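Local coordinates for Lmo2446 protein (Listeria monocytogenes serovar 1/2a, PDB 5I0D) that is a multidomain member of glycosyl hydrolase family 31, with a TIM-barrel domain and a C-terminal family 6 carbohydrate-binding module, at residues 212-217 with 241-246; 637-642 with 669-674; 821-826 with 841-846; 976-981 with 1054-1059. All coordinates share one frame; numbering follows the deposited sequence.

Overall arrangement
The four contacts follow one another along the chain; none nests in or crosses another. Contact 1 comes first and closes the hairpin of strands 214-229 and 235-243 in the galactose mutarotase-like domain. Contact 2 joins two loops of the TIM-barrel domain, beside a bound alpha-D-glucopyranose. Contact 3 closes a 14-residue loop, joining the lead-in to strand 825-830 with the end of strand 835-842; the two strands belong to different sheets. Contact 4 spans the longest separation, 72 residues, and packs two sheets of the C-terminal carbohydrate-binding module. The sites are well apart: the nearest pair, contacts 2 and 3, have centres about 36 Å apart. Contact 1 lies across the centre of the chain from contacts 2 and 3.

Contact 1: residues 212-217 with 241-246; sequences GTLLTS and NFMTPS
Ser217 and Met243 meet where the two strands of an antiparallel hairpin, 214-229 and 235-243, draw apart in the galactose mutarotase-like domain. The contact is largely buried. One direct hydrogen bond crosses it, from Met243 N to Ser217 O at 2.8 Å. The N-H points at the oxygen with an angle of 155°. Ser217 O also lies at the edge of the Phe242 ring, near its plane, and comes 3.3 Å from Phe242 CB. Beyond this point water takes over from direct pairing, and the short strand segments run 142° apart in direction. Two waters donate to Met243 O. One is 2.8 Å from Met243 O. In the conformer given, Thr216 OG1 donates to this water and bonds Tyr319; a second conformer makes these bonds less certain. The other water is 2.7 Å from Ser217 OG. With chi1 at 60°, Ser217 OG stands between its own backbone N and carbonyl carbon. Met243 is a selenomethionine with two conformers, so the approach of its tip to Leu214 is doubtful. On the far side of segment 212-217, a classic beta bulge puts Leu215 and Thr216 together opposite Val207 of strand 203-209. Strand 318-327 flanks the other segment. There the Phe242 ring stacks on Tyr319, and the backbone of Phe242 bonds to the same residue.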
loop_
_atom_site.group_PDB
_atom_site.type_symbol
_atom_site.label_atom_id
_atom_site.label_comp_id
_atom_site.label_asym_id
_atom_site.label_seq_id
_atom_site.Cartn_x
_atom_site.Cartn_y
_atom_site.Cartn_z
ATOM N N GLY A 212 4.507 31.575 -0.841
ATOM C CA GLY A 212 5.522 31.774 -1.876
ATOM C C GLY A 212 6.429 30.582 -2.124
ATOM O O GLY A 212 7.137 30.555 -3.129
ATOM N N THR A 213 6.421 29.588 -1.238
ATOM C CA THR A 213 7.262 28.396 -1.418
ATOM C C THR A 213 6.874 27.655 -2.705
ATOM O O THR A 213 5.704 27.359 -2.920
ATOM C CB THR A 213 7.130 27.433 -0.222
ATOM O OG1 THR A 213 7.403 28.152 0.976
ATOM C CG2 THR A 213 8.100 26.260 -0.334
ATOM N N LEU A 214 7.862 27.391 -3.556
ATOM C CA LEU A 214 7.625 26.743 -4.840
ATOM C C LEU A 214 7.322 25.274 -4.605
ATOM O O LEU A 214 8.091 24.601 -3.931
ATOM C CB LEU A 214 8.854 26.848 -5.736
ATOM C CG LEU A 214 8.769 26.142 -7.100
ATOM C CD1 LEU A 214 7.633 26.723 -7.922
ATOM C CD2 LEU A 214 10.089 26.278 -7.843
ATOM N N LEU A 215 6.211 24.796 -5.137
ATOM C CA LEU A 215 5.907 23.365 -5.098
ATOM C C LEU A 215 6.487 22.656 -6.323
ATOM O O LEU A 215 7.314 21.760 -6.189
ATOM C CB LEU A 215 4.407 23.145 -4.998
ATOM C CG LEU A 215 3.751 23.660 -3.714
ATOM C CD1 LEU A 215 2.281 23.274 -3.709
ATOM C CD2 LEU A 215 4.464 23.101 -2.488
ATOM N N THR A 216 6.047 23.068 -7.512
ATOM C CA THR A 216 6.594 22.557 -8.762
ATOM C C THR A 216 6.309 23.568 -9.871
ATOM O O THR A 216 5.554 24.522 -9.677
ATOM C CB THR A 216 6.018 21.170 -9.114
ATOM O OG1 THR A 216 6.841 20.526 -10.107
ATOM C CG2 THR A 216 4.594 21.282 -9.607
ATOM N N SER A 217 6.935 23.361 -11.025
ATOM C CA SER A 217 6.835 24.308 -12.123
ATOM C C SER A 217 7.119 23.626 -13.429
ATOM O O SER A 217 7.823 22.603 -13.469
ATOM C CB SER A 217 7.794 25.474 -11.916
ATOM O OG SER A 217 9.148 25.058 -11.834
ATOM N N ASN A 241 5.869 18.950 -19.253
ATOM C CA ASN A 241 7.235 18.822 -18.777
ATOM C C ASN A 241 7.467 19.815 -17.644
ATOM O O ASN A 241 7.065 20.983 -17.738
ATOM C CB ASN A 241 8.201 19.106 -19.919
ATOM C CG ASN A 241 8.078 18.113 -21.047
ATOM O OD1 ASN A 241 8.770 17.106 -21.055
ATOM N ND2 ASN A 241 7.228 18.413 -22.030
ATOM N N PHE A 242 8.162 19.352 -16.610
ATOM C CA PHE A 242 8.310 20.086 -15.350
ATOM C C PHE A 242 9.773 20.082 -14.872
ATOM O O PHE A 242 10.522 19.153 -15.163
ATOM C CB PHE A 242 7.410 19.435 -14.292
ATOM C CG PHE A 242 5.970 19.356 -14.704
ATOM C CD1 PHE A 242 5.496 18.252 -15.404
ATOM C CD2 PHE A 242 5.096 20.403 -14.435
ATOM C CE1 PHE A 242 4.169 18.177 -15.797
ATOM C CE2 PHE A 242 3.758 20.326 -14.832
ATOM C CZ PHE A 242 3.301 19.215 -15.519
HETATM N N MSE A 243 10.158 21.134 -14.148
HETATM C CA MSE A 243 11.505 21.264 -13.573
HETATM C C MSE A 243 11.553 20.529 -12.266
HETATM O O MSE A 243 10.635 20.648 -11.471
HETATM C CB MSE A 243 11.807 22.734 -13.289
HETATM C CG MSE A 243 13.278 22.977 -12.959
HETATM SE SE MSE A 243 13.811 22.728 -11.063
HETATM C CE MSE A 243 13.116 24.376 -10.231
ATOM N N THR A 244 12.620 19.767 -12.028
ATOM C CA THR A 244 12.801 19.054 -10.741
ATOM C C THR A 244 14.245 19.176 -10.262
ATOM O O THR A 244 15.156 18.810 -10.993
ATOM C CB THR A 244 12.404 17.560 -10.826
ATOM O OG1 THR A 244 12.818 16.876 -9.639
ATOM C CG2 THR A 244 13.009 16.841 -12.037
ATOM N N PRO A 245 14.461 19.682 -9.031
ATOM C CA PRO A 245 15.813 19.734 -8.501
ATOM C C PRO A 245 16.340 18.346 -8.171
ATOM O O PRO A 245 15.558 17.399 -8.046
ATOM C CB PRO A 245 15.673 20.595 -7.244
ATOM C CG PRO A 245 14.274 20.473 -6.836
ATOM C CD PRO A 245 13.483 20.289 -8.103
ATOM N N SER A 246 17.658 18.225 -8.037
ATOM C CA SER A 246 18.305 16.910 -7.970
ATOM C C SER A 246 17.930 16.060 -6.763
ATOM O O SER A 246 18.085 14.847 -6.818
ATOM C CB SER A 246 19.822 17.062 -7.999
ATOM O OG SER A 246 20.238 17.471 -9.285
HETATM O O HOH W 1 9.482 19.754 -9.099
HETATM O O HOH W 2 9.907 23.180 -10.071
#

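Contact 2: residues 637-642 with 669-674; sequences GDYPTA and PSEERS. With GLC (alpha-D-glucopyranose), chain G.
Tyr639 reaches across to segment 669-674 and gives its hydroxyl to a backbone carbonyl. Its CG lies anti to the backbone N, chi1 -159°, which carries the ring across. The bond from Tyr639 OH to Glu672 O is 2.7 Å, in the carbonyl plane and on a lone pair. Glu671 OE1 also lies at the ring edge, 3.6 Å from Tyr639 CD1. The guanidinium of Arg673 is inclined 61° to the tyrosine ring, with Arg673 NH1 3.6 Å from Tyr639 CD1. Pro640 CD packs over one face of that guanidinium, and Arg673 NH2 makes a weak bond to Gly637 O. Several bonds fix the arginine. Its NH1 donates to Glu671 O at 2.9 Å and forms a salt bridge with Glu671 OE1 at 2.8 Å. Further out, Gly634 O and Ser605 OG take NE and NH2, while Arg681 pairs with Glu671 OE2. Ser670 OG accepts from Glu672 N, an ST turn. A water joins Gly637 O to O4 of alpha-D-glucopyranose, which also receives a weak bond from Gly637 N. The two loops follow the seventh and eighth parallel strands, 628-629 and 658-660. Loops after the strands commonly line the ligand site of a TIM barrel, as Gly637 does here.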
loop_
_atom_site.group_PDB
_atom_site.type_symbol
_atom_site.label_atom_id
_atom_site.label_comp_id
_atom_site.label_asym_id
_atom_site.label_seq_id
_atom_site.Cartn_x
_atom_site.Cartn_y
_atom_site.Cartn_z
ATOM N N GLY A 637 7.623 -21.311 -5.262
ATOM C CA GLY A 637 9.039 -21.605 -5.196
ATOM C C GLY A 637 9.271 -22.621 -4.107
ATOM O O GLY A 637 8.334 -23.109 -3.441
ATOM N N ASP A 638 10.531 -22.903 -3.866
ATOM C CA ASP A 638 10.877 -23.809 -2.805
ATOM C C ASP A 638 10.380 -23.271 -1.467
ATOM O O ASP A 638 10.335 -22.046 -1.248
ATOM C CB ASP A 638 12.381 -24.008 -2.772
ATOM C CG ASP A 638 12.888 -24.787 -3.983
ATOM O OD1 ASP A 638 12.140 -25.621 -4.560
ATOM O OD2 ASP A 638 14.040 -24.538 -4.355
ATOM N N TYR A 639 10.008 -24.187 -0.585
ATOM C CA TYR A 639 9.394 -23.813 0.690
ATOM C C TYR A 639 10.314 -22.839 1.442
ATOM O O TYR A 639 11.535 -23.024 1.426
ATOM C CB TYR A 639 9.117 -25.055 1.570
ATOM C CG TYR A 639 8.067 -24.746 2.582
ATOM C CD1 TYR A 639 6.729 -24.800 2.245
ATOM C CD2 TYR A 639 8.410 -24.321 3.863
ATOM C CE1 TYR A 639 5.746 -24.433 3.152
ATOM C CE2 TYR A 639 7.437 -23.973 4.784
ATOM C CZ TYR A 639 6.106 -24.031 4.426
ATOM O OH TYR A 639 5.140 -23.686 5.341
ATOM N N PRO A 640 9.751 -21.788 2.069
ATOM C CA PRO A 640 10.618 -20.847 2.778
ATOM C C PRO A 640 11.450 -21.497 3.858
ATOM O O PRO A 640 11.023 -22.485 4.480
ATOM C CB PRO A 640 9.632 -19.845 3.413
ATOM C CG PRO A 640 8.302 -20.503 3.352
ATOM C CD PRO A 640 8.337 -21.386 2.144
ATOM N N THR A 641 12.637 -20.951 4.084
ATOM C CA THR A 641 13.408 -21.316 5.261
ATOM C C THR A 641 12.691 -20.852 6.533
ATOM O O THR A 641 11.813 -19.975 6.489
ATOM C CB THR A 641 14.821 -20.712 5.256
ATOM O OG1 THR A 641 14.744 -19.278 5.269
ATOM C CG2 THR A 641 15.613 -21.208 4.050
ATOM N N ALA A 642 13.051 -21.466 7.654
ATOM C CA ALA A 642 12.533 -21.061 8.958
ATOM C C ALA A 642 12.840 -19.582 9.224
ATOM O O ALA A 642 11.980 -18.836 9.716
ATOM C CB ALA A 642 13.100 -21.943 10.060
ATOM N N PRO A 669 5.118 -33.246 -0.197
ATOM C CA PRO A 669 4.347 -32.800 0.951
ATOM C C PRO A 669 3.603 -31.476 0.722
ATOM O O PRO A 669 3.774 -30.811 -0.309
ATOM C CB PRO A 669 5.426 -32.610 2.022
ATOM C CG PRO A 669 6.615 -32.164 1.246
ATOM C CD PRO A 669 6.555 -32.942 -0.034
ATOM N N SER A 670 2.781 -31.123 1.698
ATOM C CA SER A 670 1.991 -29.906 1.645
ATOM C C SER A 670 2.860 -28.662 1.451
ATOM O O SER A 670 3.968 -28.579 1.994
ATOM C CB SER A 670 1.158 -29.730 2.918
ATOM O OG SER A 670 0.438 -28.511 2.870
ATOM N N GLU A 671 2.322 -27.717 0.684
ATOM C CA GLU A 671 2.953 -26.431 0.466
ATOM C C GLU A 671 2.307 -25.299 1.271
ATOM O O GLU A 671 2.684 -24.151 1.079
ATOM C CB GLU A 671 2.950 -26.087 -1.030
ATOM C CG GLU A 671 3.900 -26.933 -1.864
ATOM C CD GLU A 671 5.366 -26.676 -1.566
ATOM O OE1 GLU A 671 5.744 -25.562 -1.151
ATOM O OE2 GLU A 671 6.170 -27.598 -1.755
ATOM N N GLU A 672 1.371 -25.608 2.171
ATOM C CA GLU A 672 0.751 -24.556 2.994
ATOM C C GLU A 672 1.831 -23.710 3.667
ATOM O O GLU A 672 2.756 -24.266 4.276
ATOM C CB GLU A 672 -0.077 -25.126 4.148
ATOM C CG GLU A 672 -1.337 -25.875 3.804
ATOM C CD GLU A 672 -2.033 -26.441 5.049
ATOM O OE1 GLU A 672 -1.738 -25.988 6.196
ATOM O OE2 GLU A 672 -2.867 -27.359 4.868
ATOM N N ARG A 673 1.668 -22.388 3.593
ATOM C CA ARG A 673 2.446 -21.432 4.379
ATOM C C ARG A 673 1.808 -21.172 5.778
ATOM O O ARG A 673 1.972 -20.127 6.366
ATOM C CB ARG A 673 2.664 -20.125 3.581
ATOM C CG ARG A 673 3.898 -20.123 2.711
ATOM C CD ARG A 673 3.847 -21.116 1.559
ATOM N NE ARG A 673 4.956 -20.893 0.616
ATOM C CZ ARG A 673 5.428 -21.776 -0.260
ATOM N NH1 ARG A 673 4.946 -23.014 -0.320
ATOM N NH2 ARG A 673 6.457 -21.441 -1.065
ATOM N N SER A 674 1.061 -22.146 6.289
ATOM C CA SER A 674 0.523 -22.119 7.648
ATOM C C SER A 674 1.675 -22.364 8.628
ATOM O O SER A 674 2.675 -23.015 8.269
ATOM C CB SER A 674 -0.519 -23.230 7.796
ATOM O OG SER A 674 0.088 -24.503 7.553
HETATM C C1 GLC G . 8.215 -24.433 -11.004
HETATM C C2 GLC G . 9.372 -23.893 -10.162
HETATM C C3 GLC G . 9.153 -24.151 -8.671
HETATM C C4 GLC G . 7.786 -23.636 -8.220
HETATM C C5 GLC G . 6.716 -24.287 -9.096
HETATM C C6 GLC G . 5.298 -23.827 -8.771
HETATM O O1 GLC G . 8.240 -25.866 -11.035
HETATM O O2 GLC G . 10.603 -24.501 -10.576
HETATM O O3 GLC G . 10.204 -23.530 -7.927
HETATM O O4 GLC G . 7.571 -23.950 -6.836
HETATM O O5 GLC G . 6.960 -23.984 -10.478
HETATM O O6 GLC G . 4.411 -24.674 -9.521
HETATM O O HOH W 3 5.823 -24.326 -4.374
HETATM O O HOH W 4 8.928 -26.970 -1.523
#

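Contact 3: residues 821-826 with 841-846; sequences KSYDNL and YDDVNG
Val844 and Tyr823 carry most of this surface contact, and Lys821 adds a smaller share. Val844 CG2 sits over one face of the Tyr823 ring in a CH-pi contact, 3.7 Å from the centroid. It is displaced toward the hydroxyl end, with Val844 CG2 only 3.4 Å from Tyr823 CZ. Leu826 CD1 lies over the centre of the opposite face, which clamps the ring between two aliphatic groups. The other branch of the valine turns to the backbone: Val844 CG1 is anti to its own N, chi1 168°, and comes 3.5 Å from Lys821 O. A water closes this end by donating to both Lys821 O and Val844 O.

At the far end of the ring, Tyr823 OH donates to Asp842 OD1 at 2.9 Å. The hydroxyl meets the carboxylate from above, 39° out of its plane. A second water donates to Tyr823 OH and to Asp843 OD1. Both acids have partners outside: Asp842 OD2 pairs with Arg850, and Asp843 OD2 with Lys362. Asp842 is the centre of an inverse gamma turn. Strand 835-842 is outermost in its sheet and neighbours strand 848-857. Strand 825-830 belongs to another sheet, between strands 801-806 and 874-879. Tyr841 packs against Tyr706 and Lys710 of helix 702-715.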
loop_
_atom_site.group_PDB
_atom_site.type_symbol
_atom_site.label_atom_id
_atom_site.label_comp_id
_atom_site.label_asym_id
_atom_site.label_seq_id
_atom_site.Cartn_x
_atom_site.Cartn_y
_atom_site.Cartn_z
ATOM N N LYS A 821 -16.556 -8.893 19.023
ATOM C CA LYS A 821 -17.723 -8.180 19.529
ATOM C C LYS A 821 -17.631 -7.812 21.003
ATOM O O LYS A 821 -18.608 -7.303 21.567
ATOM C CB LYS A 821 -18.990 -9.012 19.273
ATOM C CG LYS A 821 -19.292 -9.303 17.807
ATOM C CD LYS A 821 -20.615 -10.071 17.720
ATOM C CE LYS A 821 -20.956 -10.581 16.331
ATOM N NZ LYS A 821 -21.139 -9.471 15.345
ATOM N N SER A 822 -16.478 -8.051 21.625
ATOM C CA SER A 822 -16.211 -7.606 22.997
ATOM C C SER A 822 -14.713 -7.496 23.215
ATOM O O SER A 822 -13.913 -8.029 22.443
ATOM C CB SER A 822 -16.802 -8.585 24.024
ATOM O OG SER A 822 -16.083 -9.799 23.989
ATOM N N TYR A 823 -14.341 -6.778 24.261
ATOM C CA TYR A 823 -12.972 -6.730 24.711
ATOM C C TYR A 823 -12.810 -7.648 25.908
ATOM O O TYR A 823 -13.782 -7.980 26.602
ATOM C CB TYR A 823 -12.588 -5.310 25.116
ATOM C CG TYR A 823 -12.858 -4.270 24.059
ATOM C CD1 TYR A 823 -12.155 -4.272 22.851
ATOM C CD2 TYR A 823 -13.794 -3.259 24.277
ATOM C CE1 TYR A 823 -12.400 -3.313 21.875
ATOM C CE2 TYR A 823 -14.057 -2.300 23.305
ATOM C CZ TYR A 823 -13.349 -2.324 22.112
ATOM O OH TYR A 823 -13.608 -1.375 21.149
ATOM N N ASP A 824 -11.566 -8.037 26.142
ATOM C CA ASP A 824 -11.170 -8.714 27.350
ATOM C C ASP A 824 -10.824 -7.583 28.338
ATOM O O ASP A 824 -11.726 -7.098 29.017
ATOM C CB ASP A 824 -10.037 -9.692 27.044
ATOM C CG ASP A 824 -9.657 -10.558 28.240
ATOM O OD1 ASP A 824 -10.112 -10.287 29.365
ATOM O OD2 ASP A 824 -8.884 -11.520 28.043
ATOM N N ASN A 825 -9.569 -7.138 28.409
ATOM C CA ASN A 825 -9.219 -5.930 29.139
ATOM C C ASN A 825 -8.827 -4.822 28.171
ATOM O O ASN A 825 -7.719 -4.829 27.618
ATOM C CB ASN A 825 -8.083 -6.193 30.130
ATOM C CG ASN A 825 -8.461 -7.210 31.186
ATOM O OD1 ASN A 825 -9.576 -7.197 31.707
ATOM N ND2 ASN A 825 -7.540 -8.094 31.506
ATOM N N LEU A 826 -9.746 -3.890 27.950
ATOM C CA LEU A 826 -9.502 -2.776 27.064
ATOM C C LEU A 826 -8.482 -1.891 27.778
ATOM O O LEU A 826 -8.662 -1.517 28.940
ATOM C CB LEU A 826 -10.791 -1.990 26.804
ATOM C CG LEU A 826 -10.644 -0.731 25.953
ATOM C CD1 LEU A 826 -10.131 -1.100 24.564
ATOM C CD2 LEU A 826 -11.974 -0.010 25.872
ATOM N N TYR A 841 -11.783 4.544 17.883
ATOM C CA TYR A 841 -13.002 4.004 17.251
ATOM C C TYR A 841 -13.504 2.787 18.033
ATOM O O TYR A 841 -13.016 1.686 17.869
ATOM C CB TYR A 841 -12.736 3.646 15.798
ATOM C CG TYR A 841 -13.900 3.087 14.989
ATOM C CD1 TYR A 841 -15.176 3.656 15.047
ATOM C CD2 TYR A 841 -13.719 2.000 14.132
ATOM C CE1 TYR A 841 -16.226 3.158 14.301
ATOM C CE2 TYR A 841 -14.779 1.502 13.387
ATOM C CZ TYR A 841 -16.026 2.082 13.485
ATOM O OH TYR A 841 -17.052 1.592 12.718
ATOM N N ASP A 842 -14.508 2.999 18.874
ATOM C CA ASP A 842 -14.999 1.947 19.744
ATOM C C ASP A 842 -16.088 1.184 18.990
ATOM O O ASP A 842 -17.295 1.355 19.226
ATOM C CB ASP A 842 -15.491 2.583 21.047
ATOM C CG ASP A 842 -15.901 1.568 22.101
ATOM O OD1 ASP A 842 -15.837 0.336 21.855
ATOM O OD2 ASP A 842 -16.331 2.039 23.177
ATOM N N ASP A 843 -15.648 0.332 18.070
ATOM C CA ASP A 843 -16.564 -0.423 17.203
ATOM C C ASP A 843 -17.406 -1.441 17.962
ATOM O O ASP A 843 -18.548 -1.704 17.570
ATOM C CB ASP A 843 -15.810 -1.121 16.087
ATOM C CG ASP A 843 -14.958 -2.234 16.588
ATOM O OD1 ASP A 843 -14.109 -1.949 17.456
ATOM O OD2 ASP A 843 -15.135 -3.378 16.131
ATOM N N VAL A 844 -16.844 -1.988 19.047
ATOM C CA VAL A 844 -17.565 -2.916 19.955
ATOM C C VAL A 844 -18.842 -2.282 20.532
ATOM O O VAL A 844 -19.841 -2.985 20.718
ATOM C CB VAL A 844 -16.626 -3.412 21.085
ATOM C CG1 VAL A 844 -17.378 -4.122 22.208
ATOM C CG2 VAL A 844 -15.552 -4.331 20.503
ATOM N N ASN A 845 -18.822 -0.974 20.773
ATOM C CA ASN A 845 -19.942 -0.252 21.386
ATOM C C ASN A 845 -20.507 0.786 20.411
ATOM O O ASN A 845 -20.417 2.012 20.631
ATOM C CB ASN A 845 -19.479 0.409 22.680
ATOM C CG ASN A 845 -18.935 -0.587 23.676
ATOM O OD1 ASN A 845 -17.727 -0.626 23.946
ATOM N ND2 ASN A 845 -19.805 -1.407 24.214
ATOM N N GLY A 846 -21.011 0.280 19.296
ATOM C CA GLY A 846 -21.779 1.072 18.331
ATOM C C GLY A 846 -20.977 2.053 17.502
ATOM O O GLY A 846 -21.561 2.913 16.857
HETATM O O HOH W 5 -20.289 -5.594 19.927
HETATM O O HOH W 6 -11.804 -1.723 18.813
#

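Contact 4: residues 976-981 with 1054-1059; sequences VEFDID and INFDHV. With CA (calcium ion), chain S; GLC (alpha-D-glucopyranose), chain D.
Asn1055 ND2 donates to O3 of alpha-D-glucopyranose at 2.7 Å, nearly straight at 172°. The sugar's O4 donates back to Asn1055 OD1 at 2.8 Å. This grip lies on the outer side of a beta sandwich, the fold of family 6 carbohydrate-binding modules. Strands 976-981 and 1054-1059 belong to its two facing sheets, with axes 10.0 Å apart and crossing at -20°. Asp1057 binds the calcium ion through O and OD1, joined by Glu942, Glu944, Thr961 and Gly964. A classic beta bulge at Asp1057 and His1058, opposite Arg994, lets Phe1056 and Val1059 both turn inward.

In the core, Phe978 and Phe1056 reach toward each other from the two sheets. Their centroids are 5.6 Å apart and their planes 67° apart, an oblique pair. Phe1056 CZ lies near the plane of the Phe978 ring. Val1059 CG2 stands between its backbone N and carbonyl carbon, which places it over the centre of the Phe978 ring, 4.2 Å from the centroid. Val1059 CG2 also touches Ile980 CD1 at 3.7 Å.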
loop_
_atom_site.group_PDB
_atom_site.type_symbol
_atom_site.label_atom_id
_atom_site.label_comp_id
_atom_site.label_asym_id
_atom_site.label_seq_id
_atom_site.Cartn_x
_atom_site.Cartn_y
_atom_site.Cartn_z
ATOM N N VAL A 976 29.150 2.880 30.774
ATOM C CA VAL A 976 27.730 2.751 30.475
ATOM C C VAL A 976 27.293 4.113 29.994
ATOM O O VAL A 976 27.358 5.068 30.763
ATOM C CB VAL A 976 26.903 2.351 31.724
ATOM C CG1 VAL A 976 25.444 2.203 31.357
ATOM C CG2 VAL A 976 27.437 1.046 32.307
ATOM N N GLU A 977 26.860 4.187 28.737
ATOM C CA GLU A 977 26.454 5.440 28.115
ATOM C C GLU A 977 24.966 5.466 27.917
ATOM O O GLU A 977 24.396 4.493 27.426
ATOM C CB GLU A 977 27.136 5.612 26.763
ATOM C CG GLU A 977 26.733 6.900 26.049
ATOM C CD GLU A 977 27.262 7.010 24.633
ATOM O OE1 GLU A 977 27.603 5.967 24.001
ATOM O OE2 GLU A 977 27.302 8.156 24.131
ATOM N N PHE A 978 24.352 6.594 28.263
ATOM C CA PHE A 978 22.935 6.810 28.065
ATOM C C PHE A 978 22.734 7.975 27.096
ATOM O O PHE A 978 23.464 8.960 27.157
ATOM C CB PHE A 978 22.244 7.187 29.372
ATOM C CG PHE A 978 22.343 6.162 30.475
ATOM C CD1 PHE A 978 23.426 6.146 31.330
ATOM C CD2 PHE A 978 21.292 5.260 30.711
ATOM C CE1 PHE A 978 23.510 5.236 32.382
ATOM C CE2 PHE A 978 21.369 4.345 31.761
ATOM C CZ PHE A 978 22.485 4.335 32.594
ATOM N N ASP A 979 21.750 7.839 26.215
ATOM C CA ASP A 979 21.238 8.940 25.416
ATOM C C ASP A 979 19.943 9.378 26.090
ATOM O O ASP A 979 18.963 8.633 26.101
ATOM C CB ASP A 979 20.959 8.492 23.989
ATOM C CG ASP A 979 22.197 8.485 23.106
ATOM O OD1 ASP A 979 23.337 8.470 23.626
ATOM O OD2 ASP A 979 22.014 8.511 21.851
ATOM N N ILE A 980 19.944 10.565 26.688
ATOM C CA ILE A 980 18.855 10.985 27.559
ATOM C C ILE A 980 18.232 12.272 27.059
ATOM O O ILE A 980 18.927 13.231 26.767
ATOM C CB ILE A 980 19.382 11.143 28.996
ATOM C CG1 ILE A 980 19.692 9.757 29.556
ATOM C CG2 ILE A 980 18.397 11.862 29.896
ATOM C CD1 ILE A 980 20.180 9.748 30.975
ATOM N N ASP A 981 16.903 12.284 26.987
ATOM C CA ASP A 981 16.174 13.484 26.609
ATOM C C ASP A 981 15.923 14.387 27.799
ATOM O O ASP A 981 15.604 13.925 28.903
ATOM C CB ASP A 981 14.854 13.125 25.945
ATOM C CG ASP A 981 15.050 12.626 24.533
ATOM O OD1 ASP A 981 15.917 13.184 23.804
ATOM O OD2 ASP A 981 14.337 11.661 24.147
ATOM N N ILE A 1054 29.749 -1.936 42.111
ATOM C CA ILE A 1054 28.331 -1.677 42.287
ATOM C C ILE A 1054 27.525 -2.533 41.326
ATOM O O ILE A 1054 28.057 -3.101 40.368
ATOM C CB ILE A 1054 27.958 -0.191 42.064
ATOM C CG1 ILE A 1054 28.084 0.220 40.591
ATOM C CG2 ILE A 1054 28.804 0.715 42.949
ATOM C CD1 ILE A 1054 27.637 1.650 40.319
ATOM N N ASN A 1055 26.236 -2.616 41.606
ATOM C CA ASN A 1055 25.266 -3.041 40.615
ATOM C C ASN A 1055 24.466 -1.816 40.262
ATOM O O ASN A 1055 23.971 -1.143 41.161
ATOM C CB ASN A 1055 24.387 -4.140 41.186
ATOM C CG ASN A 1055 25.152 -5.434 41.376
ATOM O OD1 ASN A 1055 26.212 -5.635 40.776
ATOM N ND2 ASN A 1055 24.626 -6.315 42.216
ATOM N N PHE A 1056 24.336 -1.527 38.968
ATOM C CA PHE A 1056 23.783 -0.247 38.475
ATOM C C PHE A 1056 22.439 -0.550 37.812
ATOM O O PHE A 1056 22.388 -1.206 36.783
ATOM C CB PHE A 1056 24.801 0.351 37.501
ATOM C CG PHE A 1056 24.460 1.720 36.933
ATOM C CD1 PHE A 1056 23.428 2.530 37.431
ATOM C CD2 PHE A 1056 25.254 2.233 35.912
ATOM C CE1 PHE A 1056 23.178 3.781 36.865
ATOM C CE2 PHE A 1056 25.021 3.493 35.368
ATOM C CZ PHE A 1056 23.977 4.264 35.841
ATOM N N ASP A 1057 21.360 -0.076 38.417
ATOM C CA ASP A 1057 20.021 -0.467 37.993
ATOM C C ASP A 1057 19.452 0.389 36.859
ATOM O O ASP A 1057 18.924 -0.161 35.850
ATOM C CB ASP A 1057 19.062 -0.447 39.187
ATOM C CG ASP A 1057 17.665 -0.876 38.810
ATOM O OD1 ASP A 1057 17.515 -1.531 37.751
ATOM O OD2 ASP A 1057 16.730 -0.534 39.561
ATOM N N HIS A 1058 19.510 1.712 37.092
ATOM C CA HIS A 1058 18.920 2.724 36.205
ATOM C C HIS A 1058 19.300 4.140 36.600
ATOM O O HIS A 1058 19.818 4.371 37.703
ATOM C CB HIS A 1058 17.366 2.601 36.131
ATOM C CG HIS A 1058 16.616 3.007 37.376
ATOM N ND1 HIS A 1058 15.627 2.223 37.921
ATOM C CD2 HIS A 1058 16.644 4.136 38.129
ATOM C CE1 HIS A 1058 15.108 2.821 38.975
ATOM N NE2 HIS A 1058 15.707 3.985 39.128
ATOM N N VAL A 1059 18.986 5.081 35.706
ATOM C CA VAL A 1059 18.892 6.491 36.072
ATOM C C VAL A 1059 17.501 7.020 35.793
ATOM O O VAL A 1059 16.823 6.544 34.880
ATOM C CB VAL A 1059 19.968 7.385 35.396
ATOM C CG1 VAL A 1059 21.359 6.874 35.713
ATOM C CG2 VAL A 1059 19.804 7.496 33.900
HETATM CA CA CA S . 17.500 -2.064 35.489
HETATM C C1 GLC D . 28.781 -9.791 44.550
HETATM C C2 GLC D . 27.335 -9.489 44.177
HETATM C C3 GLC D . 27.219 -9.089 42.711
HETATM C C4 GLC D . 28.145 -7.914 42.419
HETATM C C5 GLC D . 29.559 -8.252 42.882
HETATM C C6 GLC D . 30.528 -7.097 42.713
HETATM O O2 GLC D . 26.484 -10.609 44.447
HETATM O O3 GLC D . 25.857 -8.757 42.445
HETATM O O4 GLC D . 28.142 -7.639 41.013
HETATM O O5 GLC D . 29.565 -8.631 44.266
HETATM O O6 GLC D . 31.831 -7.618 42.989
#